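Local coordinates for protein glutathione S-transferase enzyme with thioredoxin-like domain (Xenorhabdus nematophila, PDB 4L8E) that binds glutathione and, as a member of the glutathione S-transferase family, probably catalyses reactions that use its thiol, at residues A[39-44]-A[130-135]; A[102-107]-A[123-128]. All blocks are in the same frame, centred on the assembly; numbering follows the deposited sequence.

Contact 1 (A[39-44]-A[130-135])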
ATOM      1  N   GLY A  39      10.622   6.753   7.042  1.00 13.44           N
ATOM      2  CA  GLY A  39      11.756   7.543   6.615  1.00 14.36           C
ATOM      3  C   GLY A  39      12.983   6.693   6.328  1.00 13.68           C
ATOM      4  O   GLY A  39      13.703   6.908   5.337  1.00 14.60           O
ATOM      5  N   TYR A  40      13.232   5.705   7.179  1.00 13.68           N
ATOM      6  CA  TYR A  40      14.414   4.852   7.035  1.00 13.10           C
ATOM      7  C   TYR A  40      14.337   3.984   5.782  1.00 14.90           C
ATOM      8  O   TYR A  40      15.358   3.629   5.210  1.00 14.02           O
ATOM      9  CB  TYR A  40      14.607   3.945   8.239  1.00 14.13           C
ATOM     10  CG  TYR A  40      15.186   4.646   9.445  1.00 15.77           C
ATOM     11  CD1 TYR A  40      16.466   5.196   9.410  1.00 15.88           C
ATOM     12  CD2 TYR A  40      14.464   4.747  10.609  1.00 17.81           C
ATOM     13  CE1 TYR A  40      16.979   5.832  10.532  1.00 19.92           C
ATOM     14  CE2 TYR A  40      14.966   5.393  11.711  1.00 19.62           C
ATOM     15  CZ  TYR A  40      16.219   5.919  11.670  1.00 18.77           C
ATOM     16  OH  TYR A  40      16.692   6.549  12.806  1.00 23.97           O
ATOM     17  N   LYS A  41      13.133   3.661   5.321  1.00 13.67           N
ATOM     18  CA  LYS A  41      13.035   2.915   4.071  1.00 12.42           C
ATOM     19  C   LYS A  41      13.814   3.619   2.971  1.00 12.80           C
ATOM     20  O   LYS A  41      14.483   2.979   2.163  1.00 14.46           O
ATOM     21  CB  LYS A  41      11.590   2.777   3.596  1.00 12.32           C
ATOM     22  CG  LYS A  41      10.673   1.983   4.495  1.00 12.75           C
ATOM     23  CD  LYS A  41       9.266   2.058   3.921  1.00 11.77           C
ATOM     24  CE  LYS A  41       8.230   1.366   4.781  1.00 12.54           C
ATOM     25  NZ  LYS A  41       6.843   1.584   4.218  1.00 14.13           N
ATOM     26  N   ILE A  42      13.682   4.938   2.914  1.00 12.07           N
ATOM     27  CA  ILE A  42      14.232   5.685   1.806  1.00 12.17           C
ATOM     28  C   ILE A  42      15.727   5.914   1.991  1.00 15.27           C
ATOM     29  O   ILE A  42      16.503   5.798   1.037  1.00 14.96           O
ATOM     30  CB  ILE A  42      13.486   7.001   1.549  1.00 12.87           C
ATOM     31  CG1 ILE A  42      11.965   6.751   1.521  1.00 14.35           C
ATOM     32  CG2 ILE A  42      13.983   7.615   0.261  1.00 15.49           C
ATOM     33  CD1 ILE A  42      11.493   5.646   0.530  1.00 15.54           C
ATOM     34  N   THR A  43      16.150   6.239   3.200  1.00 14.92           N
ATOM     35  CA  THR A  43      17.603   6.371   3.423  1.00 14.04           C
ATOM     36  C   THR A  43      18.332   5.032   3.277  1.00 17.08           C
ATOM     37  O   THR A  43      19.458   4.998   2.814  1.00 16.76           O
ATOM     38  CB  THR A  43      17.947   7.034   4.757  1.00 17.46           C
ATOM     39  OG1 THR A  43      17.357   6.287   5.817  1.00 15.63           O
ATOM     40  CG2 THR A  43      17.451   8.474   4.777  1.00 16.72           C
ATOM     41  N   LEU A  44      17.690   3.923   3.624  1.00 14.60           N
ATOM     42  CA  LEU A  44      18.278   2.611   3.315  1.00 14.19           C
ATOM     43  C   LEU A  44      18.550   2.470   1.820  1.00 14.12           C
ATOM     44  O   LEU A  44      19.664   2.082   1.426  1.00 16.07           O
ATOM     45  CB  LEU A  44      17.373   1.457   3.780  1.00 17.52           C
ATOM     46  CG  LEU A  44      17.317   1.160   5.277  1.00 19.34           C
ATOM     47  CD1 LEU A  44      16.222   0.101   5.551  1.00 20.34           C
ATOM     48  CD2 LEU A  44      18.657   0.683   5.871  1.00 19.71           C
ATOM     49  N   TRP A 130       2.319  -5.629  -0.127  1.00 13.05           N
ATOM     50  CA  TRP A 130       1.882  -6.276   1.116  1.00  9.88           C
ATOM     51  C   TRP A 130       2.387  -5.468   2.321  1.00 10.46           C
ATOM     52  O   TRP A 130       1.642  -5.235   3.283  1.00 12.00           O
ATOM     53  CB  TRP A 130       2.393  -7.701   1.221  1.00 11.84           C
ATOM     54  CG  TRP A 130       2.199  -8.362   2.548  1.00 11.10           C
ATOM     55  CD1 TRP A 130       1.079  -8.983   2.999  1.00 12.80           C
ATOM     56  CD2 TRP A 130       3.157  -8.441   3.607  1.00 13.63           C
ATOM     57  NE1 TRP A 130       1.279  -9.473   4.266  1.00 15.75           N
ATOM     58  CE2 TRP A 130       2.560  -9.166   4.654  1.00 12.43           C
ATOM     59  CE3 TRP A 130       4.472  -8.018   3.748  1.00 13.18           C
ATOM     60  CZ2 TRP A 130       3.229  -9.446   5.848  1.00 15.52           C
ATOM     61  CZ3 TRP A 130       5.137  -8.299   4.938  1.00 13.00           C
ATOM     62  CH2 TRP A 130       4.519  -8.999   5.967  1.00 14.62           C
ATOM     63  N   GLN A 131       3.620  -4.988   2.216  1.00 12.71           N
ATOM     64  CA  GLN A 131       4.197  -4.155   3.295  1.00 11.94           C
ATOM     65  C   GLN A 131       3.436  -2.850   3.462  1.00 11.14           C
ATOM     66  O   GLN A 131       3.064  -2.492   4.589  1.00 13.12           O
ATOM     67  CB  GLN A 131       5.685  -3.858   3.069  1.00 12.16           C
ATOM     68  CG  GLN A 131       6.359  -3.210   4.256  1.00 11.75           C
ATOM     69  CD  GLN A 131       6.023  -1.745   4.414  1.00 11.42           C
ATOM     70  OE1 GLN A 131       6.052  -0.998   3.448  1.00 13.49           O
ATOM     71  NE2 GLN A 131       5.727  -1.321   5.662  1.00 13.04           N
ATOM     72  N   VAL A 132       3.224  -2.106   2.366  1.00 12.12           N
ATOM     73  CA  VAL A 132       2.656  -0.771   2.511  1.00 13.22           C
ATOM     74  C   VAL A 132       1.171  -0.819   2.878  1.00 13.14           C
ATOM     75  O   VAL A 132       0.657   0.112   3.482  1.00 12.05           O
ATOM     76  CB  VAL A 132       2.881   0.116   1.276  1.00 12.47           C
ATOM     77  CG1 VAL A 132       4.391   0.317   1.012  1.00 15.62           C
ATOM     78  CG2 VAL A 132       2.190  -0.420   0.076  1.00 15.78           C
ATOM     79  N   ALA A 133       0.499  -1.911   2.515  1.00 11.11           N
ATOM     80  CA  ALA A 133      -0.942  -2.042   2.712  1.00 11.01           C
ATOM     81  C   ALA A 133      -1.335  -2.758   3.988  1.00 11.50           C
ATOM     82  O   ALA A 133      -2.469  -2.591   4.488  1.00 14.90           O
ATOM     83  CB  ALA A 133      -1.583  -2.752   1.490  1.00 15.05           C
ATOM     84  N   GLY A 134      -0.437  -3.592   4.502  1.00 15.96           N
ATOM     85  CA  GLY A 134      -0.756  -4.409   5.666  1.00 14.40           C
ATOM     86  C   GLY A 134       0.274  -4.304   6.785  1.00 13.96           C
ATOM     87  O   GLY A 134      -0.077  -3.937   7.907  1.00 15.89           O
ATOM     88  N   PHE A 135       1.535  -4.617   6.507  1.00 13.52           N
ATOM     89  CA  PHE A 135       2.540  -4.692   7.565  1.00 15.30           C
ATOM     90  C   PHE A 135       2.708  -3.322   8.271  1.00 14.86           C
ATOM     91  O   PHE A 135       2.598  -3.191   9.499  1.00 16.41           O
ATOM     92  CB  PHE A 135       3.850  -5.219   6.961  1.00 15.64           C
ATOM     93  CG  PHE A 135       4.841  -5.764   7.982  1.00 15.03           C
ATOM     94  CD1 PHE A 135       4.544  -6.918   8.679  1.00 14.50           C
ATOM     95  CD2 PHE A 135       6.065  -5.131   8.219  1.00 14.24           C
ATOM     96  CE1 PHE A 135       5.428  -7.447   9.594  1.00 16.76           C
ATOM     97  CE2 PHE A 135       6.963  -5.666   9.132  1.00 14.92           C
ATOM     98  CZ  PHE A 135       6.639  -6.833   9.823  1.00 15.54           C
TER
HETATM   99  O   HOH W   1       4.457   1.385   5.758  1.00 12.97           O

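Contact 2 (A[102-107]-A[123-128])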
ATOM      1  N   ILE A 102       7.933   5.973  -3.895  1.00 12.29           N
ATOM      2  CA  ILE A 102       9.303   6.495  -3.953  1.00 10.36           C
ATOM      3  C   ILE A 102      10.280   5.374  -4.218  1.00 12.45           C
ATOM      4  O   ILE A 102      11.171   5.498  -5.055  1.00 14.72           O
ATOM      5  CB  ILE A 102       9.668   7.197  -2.642  1.00 12.38           C
ATOM      6  CG1 ILE A 102       8.766   8.417  -2.458  1.00 13.83           C
ATOM      7  CG2 ILE A 102      11.149   7.595  -2.623  1.00 16.16           C
ATOM      8  CD1 ILE A 102       8.832   9.014  -1.053  1.00 13.48           C
ATOM      9  N   LEU A 103      10.113   4.259  -3.517  1.00 11.86           N
ATOM     10  CA  LEU A 103      10.993   3.118  -3.722  1.00 12.20           C
ATOM     11  C   LEU A 103      10.912   2.614  -5.162  1.00 13.08           C
ATOM     12  O   LEU A 103      11.930   2.310  -5.775  1.00 13.86           O
ATOM     13  CB  LEU A 103      10.699   1.989  -2.713  1.00 12.23           C
ATOM     14  CG  LEU A 103      11.146   2.239  -1.269  1.00 11.58           C
ATOM     15  CD1 LEU A 103      10.626   1.129  -0.376  1.00 14.59           C
ATOM     16  CD2 LEU A 103      12.651   2.356  -1.150  1.00 14.95           C
ATOM     17  N   LEU A 104       9.703   2.517  -5.692  1.00 12.82           N
ATOM     18  CA  LEU A 104       9.520   2.049  -7.057  1.00 13.64           C
ATOM     19  C   LEU A 104      10.149   3.015  -8.044  1.00 14.77           C
ATOM     20  O   LEU A 104      10.850   2.610  -8.973  1.00 14.63           O
ATOM     21  CB  LEU A 104       8.022   1.869  -7.342  1.00 13.90           C
ATOM     22  CG  LEU A 104       7.661   1.422  -8.752  1.00 14.84           C
ATOM     23  CD1 LEU A 104       8.400   0.157  -9.114  1.00 17.42           C
ATOM     24  CD2 LEU A 104       6.151   1.219  -8.846  1.00 16.59           C
ATOM     25  N   TYR A 105       9.902   4.310  -7.859  1.00 12.94           N
ATOM     26  CA  TYR A 105      10.465   5.321  -8.747  1.00 14.78           C
ATOM     27  C   TYR A 105      11.992   5.285  -8.742  1.00 16.83           C
ATOM     28  O   TYR A 105      12.620   5.354  -9.797  1.00 17.36           O
ATOM     29  CB  TYR A 105       9.976   6.707  -8.318  1.00 15.69           C
ATOM     30  CG  TYR A 105      10.595   7.846  -9.069  1.00 17.31           C
ATOM     31  CD1 TYR A 105      10.039   8.320 -10.233  1.00 16.91           C
ATOM     32  CD2 TYR A 105      11.746   8.477  -8.599  1.00 16.78           C
ATOM     33  CE1 TYR A 105      10.604   9.379 -10.923  1.00 17.37           C
ATOM     34  CE2 TYR A 105      12.317   9.543  -9.273  1.00 16.79           C
ATOM     35  CZ  TYR A 105      11.741  10.000 -10.447  1.00 18.90           C
ATOM     36  OH  TYR A 105      12.266  11.057 -11.149  1.00 21.12           O
ATOM     37  N   LEU A 106      12.587   5.196  -7.547  1.00 15.14           N
ATOM     38  CA  LEU A 106      14.046   5.190  -7.436  1.00 15.03           C
ATOM     39  C   LEU A 106      14.651   3.888  -7.975  1.00 17.17           C
ATOM     40  O   LEU A 106      15.727   3.901  -8.576  1.00 17.36           O
ATOM     41  CB  LEU A 106      14.479   5.411  -5.981  1.00 15.72           C
ATOM     42  CG  LEU A 106      14.224   6.837  -5.457  1.00 16.16           C
ATOM     43  CD1 LEU A 106      14.593   6.916  -3.987  1.00 16.49           C
ATOM     44  CD2 LEU A 106      14.975   7.844  -6.266  1.00 18.85           C
ATOM     45  N   ALA A 107      13.976   2.775  -7.719  1.00 15.95           N
ATOM     46  CA  ALA A 107      14.450   1.484  -8.242  1.00 15.87           C
ATOM     47  C   ALA A 107      14.444   1.517  -9.762  1.00 16.65           C
ATOM     48  O   ALA A 107      15.384   1.050 -10.395  1.00 16.33           O
ATOM     49  CB  ALA A 107      13.608   0.355  -7.688  1.00 14.95           C
ATOM     50  N   GLU A 123       6.938 -10.703  -8.171  1.00 17.74           N
ATOM     51  CA  GLU A 123       7.000 -11.250  -6.821  1.00 15.95           C
ATOM     52  C   GLU A 123       7.502 -10.216  -5.826  1.00 17.81           C
ATOM     53  O   GLU A 123       6.933 -10.054  -4.738  1.00 17.62           O
ATOM     54  CB  GLU A 123       7.845 -12.528  -6.784  1.00 21.66           C
ATOM     55  CG  GLU A 123       7.873 -13.202  -5.444  1.00 28.80           C
ATOM     56  CD  GLU A 123       6.616 -14.005  -5.105  1.00 35.35           C
ATOM     57  OE1 GLU A 123       5.730 -14.204  -5.985  1.00 33.49           O
ATOM     58  OE2 GLU A 123       6.524 -14.439  -3.925  1.00 33.26           O
ATOM     59  N   GLN A 124       8.558  -9.491  -6.191  1.00 15.03           N
ATOM     60  CA  GLN A 124       9.060  -8.413  -5.346  1.00 13.36           C
ATOM     61  C   GLN A 124       8.009  -7.346  -5.096  1.00 13.32           C
ATOM     62  O   GLN A 124       7.841  -6.899  -3.979  1.00 14.33           O
ATOM     63  CB  GLN A 124      10.316  -7.811  -5.972  1.00 13.64           C
ATOM     64  CG  GLN A 124      11.441  -8.783  -5.984  1.00 15.62           C
ATOM     65  CD  GLN A 124      12.587  -8.377  -6.857  1.00 18.45           C
ATOM     66  OE1 GLN A 124      12.441  -7.536  -7.734  1.00 20.50           O
ATOM     67  NE2 GLN A 124      13.739  -9.002  -6.645  1.00 19.50           N
ATOM     68  N   LEU A 125       7.281  -6.956  -6.137  1.00 14.16           N
ATOM     69  CA  LEU A 125       6.314  -5.883  -6.011  1.00 14.30           C
ATOM     70  C   LEU A 125       5.103  -6.341  -5.183  1.00 14.09           C
ATOM     71  O   LEU A 125       4.538  -5.558  -4.423  1.00 12.70           O
ATOM     72  CB  LEU A 125       5.883  -5.393  -7.389  1.00 15.17           C
ATOM     73  CG  LEU A 125       6.940  -4.591  -8.151  1.00 18.15           C
ATOM     74  CD1 LEU A 125       6.501  -4.383  -9.571  1.00 22.02           C
ATOM     75  CD2 LEU A 125       7.194  -3.250  -7.443  1.00 18.26           C
ATOM     76  N   GLN A 126       4.707  -7.598  -5.324  1.00 14.68           N
ATOM     77  CA  GLN A 126       3.624  -8.123  -4.512  1.00 11.54           C
ATOM     78  C   GLN A 126       3.937  -7.917  -3.030  1.00 15.12           C
ATOM     79  O   GLN A 126       3.103  -7.483  -2.241  1.00 14.53           O
ATOM     80  CB  GLN A 126       3.453  -9.606  -4.850  1.00 15.11           C
ATOM     81  CG  GLN A 126       2.699 -10.447  -3.909  1.00 18.91           C
ATOM     82  CD  GLN A 126       2.839 -11.896  -4.347  1.00 21.75           C
ATOM     83  OE1 GLN A 126       3.821 -12.584  -4.021  1.00 24.61           O
ATOM     84  NE2 GLN A 126       1.924 -12.333  -5.165  1.00 14.52           N
ATOM     85  N   TRP A 127       5.161  -8.223  -2.652  1.00 12.40           N
ATOM     86  CA  TRP A 127       5.567  -8.106  -1.254  1.00 11.44           C
ATOM     87  C   TRP A 127       5.766  -6.654  -0.816  1.00 13.37           C
ATOM     88  O   TRP A 127       5.510  -6.324   0.336  1.00 12.89           O
ATOM     89  CB  TRP A 127       6.787  -9.004  -0.959  1.00 13.71           C
ATOM     90  CG  TRP A 127       6.408 -10.438  -0.943  1.00 13.60           C
ATOM     91  CD1 TRP A 127       6.677 -11.365  -1.893  1.00 15.80           C
ATOM     92  CD2 TRP A 127       5.628 -11.114   0.067  1.00 14.24           C
ATOM     93  NE1 TRP A 127       6.125 -12.587  -1.541  1.00 16.89           N
ATOM     94  CE2 TRP A 127       5.480 -12.447  -0.338  1.00 14.08           C
ATOM     95  CE3 TRP A 127       5.065 -10.714   1.288  1.00 14.69           C
ATOM     96  CZ2 TRP A 127       4.788 -13.394   0.428  1.00 18.37           C
ATOM     97  CZ3 TRP A 127       4.381 -11.658   2.040  1.00 15.77           C
ATOM     98  CH2 TRP A 127       4.248 -12.980   1.605  1.00 17.24           C
ATOM     99  N   LEU A 128       6.244  -5.787  -1.716  1.00 12.59           N
ATOM    100  CA  LEU A 128       6.219  -4.345  -1.451  1.00 11.90           C
ATOM    101  C   LEU A 128       4.811  -3.851  -1.128  1.00 12.69           C
ATOM    102  O   LEU A 128       4.595  -3.131  -0.136  1.00 11.98           O
ATOM    103  CB  LEU A 128       6.801  -3.582  -2.635  1.00 11.93           C
ATOM    104  CG  LEU A 128       6.760  -2.050  -2.546  1.00 14.05           C
ATOM    105  CD1 LEU A 128       7.621  -1.553  -1.398  1.00 15.57           C
ATOM    106  CD2 LEU A 128       7.201  -1.424  -3.849  1.00 13.45           C
TER

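Contact 1 (A[39-44]-A[130-135])
Lys-41 and Gln-131 reach for each other from opposite directions between helix 37-49 of the thioredoxin-like domain and helix 118-145 of the all-helical domain. The backbones stay far apart, 11.1 Å between Lys-41 CA and Val-132 CA, and only long side chains can bridge that distance. Lysine suits the place because its methylenes run extended beyond CG and carry NZ right across, where it donates a hydrogen bond to Gln-131 OE1 at 2.8 Å. The ammonium meets that carbonyl at a C=O...N angle of 111° and tilted 30° from its plane. Gln-131 has CG anti to its own backbone nitrogen and then bends at chi2 (-76°), which turns its amide to the lysine. A water ties the pair a second time, accepting from Lys-41 NZ at 2.8 Å and from Gln-131 NE2 at 3.0 Å. A methyl of Val-132 lies loosely against the lysine's amino end, CG1 4.2 Å from Lys-41 NZ. Asn-38 OD1 and Ser-99 OG are hydrogen-bonded to NZ too, so its protons are shared among four oxygens. Together these acceptors hold the end of this pocket lysine in one place next to the bound glutathione that it touches.

Contact 2 (A[102-107]-A[123-128])
Leu-104 meets Leu-125, and Leu-103 meets Leu-128, where helix 99-110 of the thioredoxin-like domain packs on helix 118-145, the long helix of the all-helical domain in this glutathione S-transferase fold. The contact is purely apolar. Leu-104 CD1 lies 4.0 Å from Leu-125 CD2, with the two side chains crossing at about a right angle. In the other pair the CD1 methyls of Leu-103 and Leu-128 come to 4.2 Å. Each leucine suits its place because a forked end spans helices whose closest CA atoms, those of Leu-104 and Leu-125, are still 8.6 Å apart. Leu-104 holds CG anti to its backbone nitrogen (chi1 178°); its CB points to the partner helix and the CD1 branch makes the contact. The CB of Leu-125 does not point at helix 99-110, yet its CD2 methyl still comes near it.

Further out, Ile-42 and Phe-45 of helix 37-49 pack on Leu-103, while Ile-188 and Ala-192 of helix 188-197 back Leu-128. Leu-104 also packs on Leu-125 of the second subunit, so this leucine serves the dimer as well as the domain boundary. On helix 118-145 itself, Trp-127 and Phe-97 of the second subunit meet edge-to-face. A bond one helical turn back ties this indole down: Trp-127 NE1 donates to Glu-123 OE2 at 3.0 Å, with the carboxylate oxygen nearly in the ring plane and the nitrogen lying above the carboxylate plane.

How the contacts relate
Both contacts are buried and both set a helix of the thioredoxin-like domain against helix 118-145, contact 2 nearer the start of that helix and contact 1 further along it. Their chemistry follows their position. Contact 1, at the centre of the chain and beside bound glutathione, is polar and includes a water; contact 2, about 10 Å away between centres, relies on leucine methyls alone. The two meet through helices 37-49 and 99-110, where Ile-42 CD1 packs 3.7 Å from Ile-102 CG2. Each also reaches the second subunit, so the domain boundary and the dimer interface share helix 118-145.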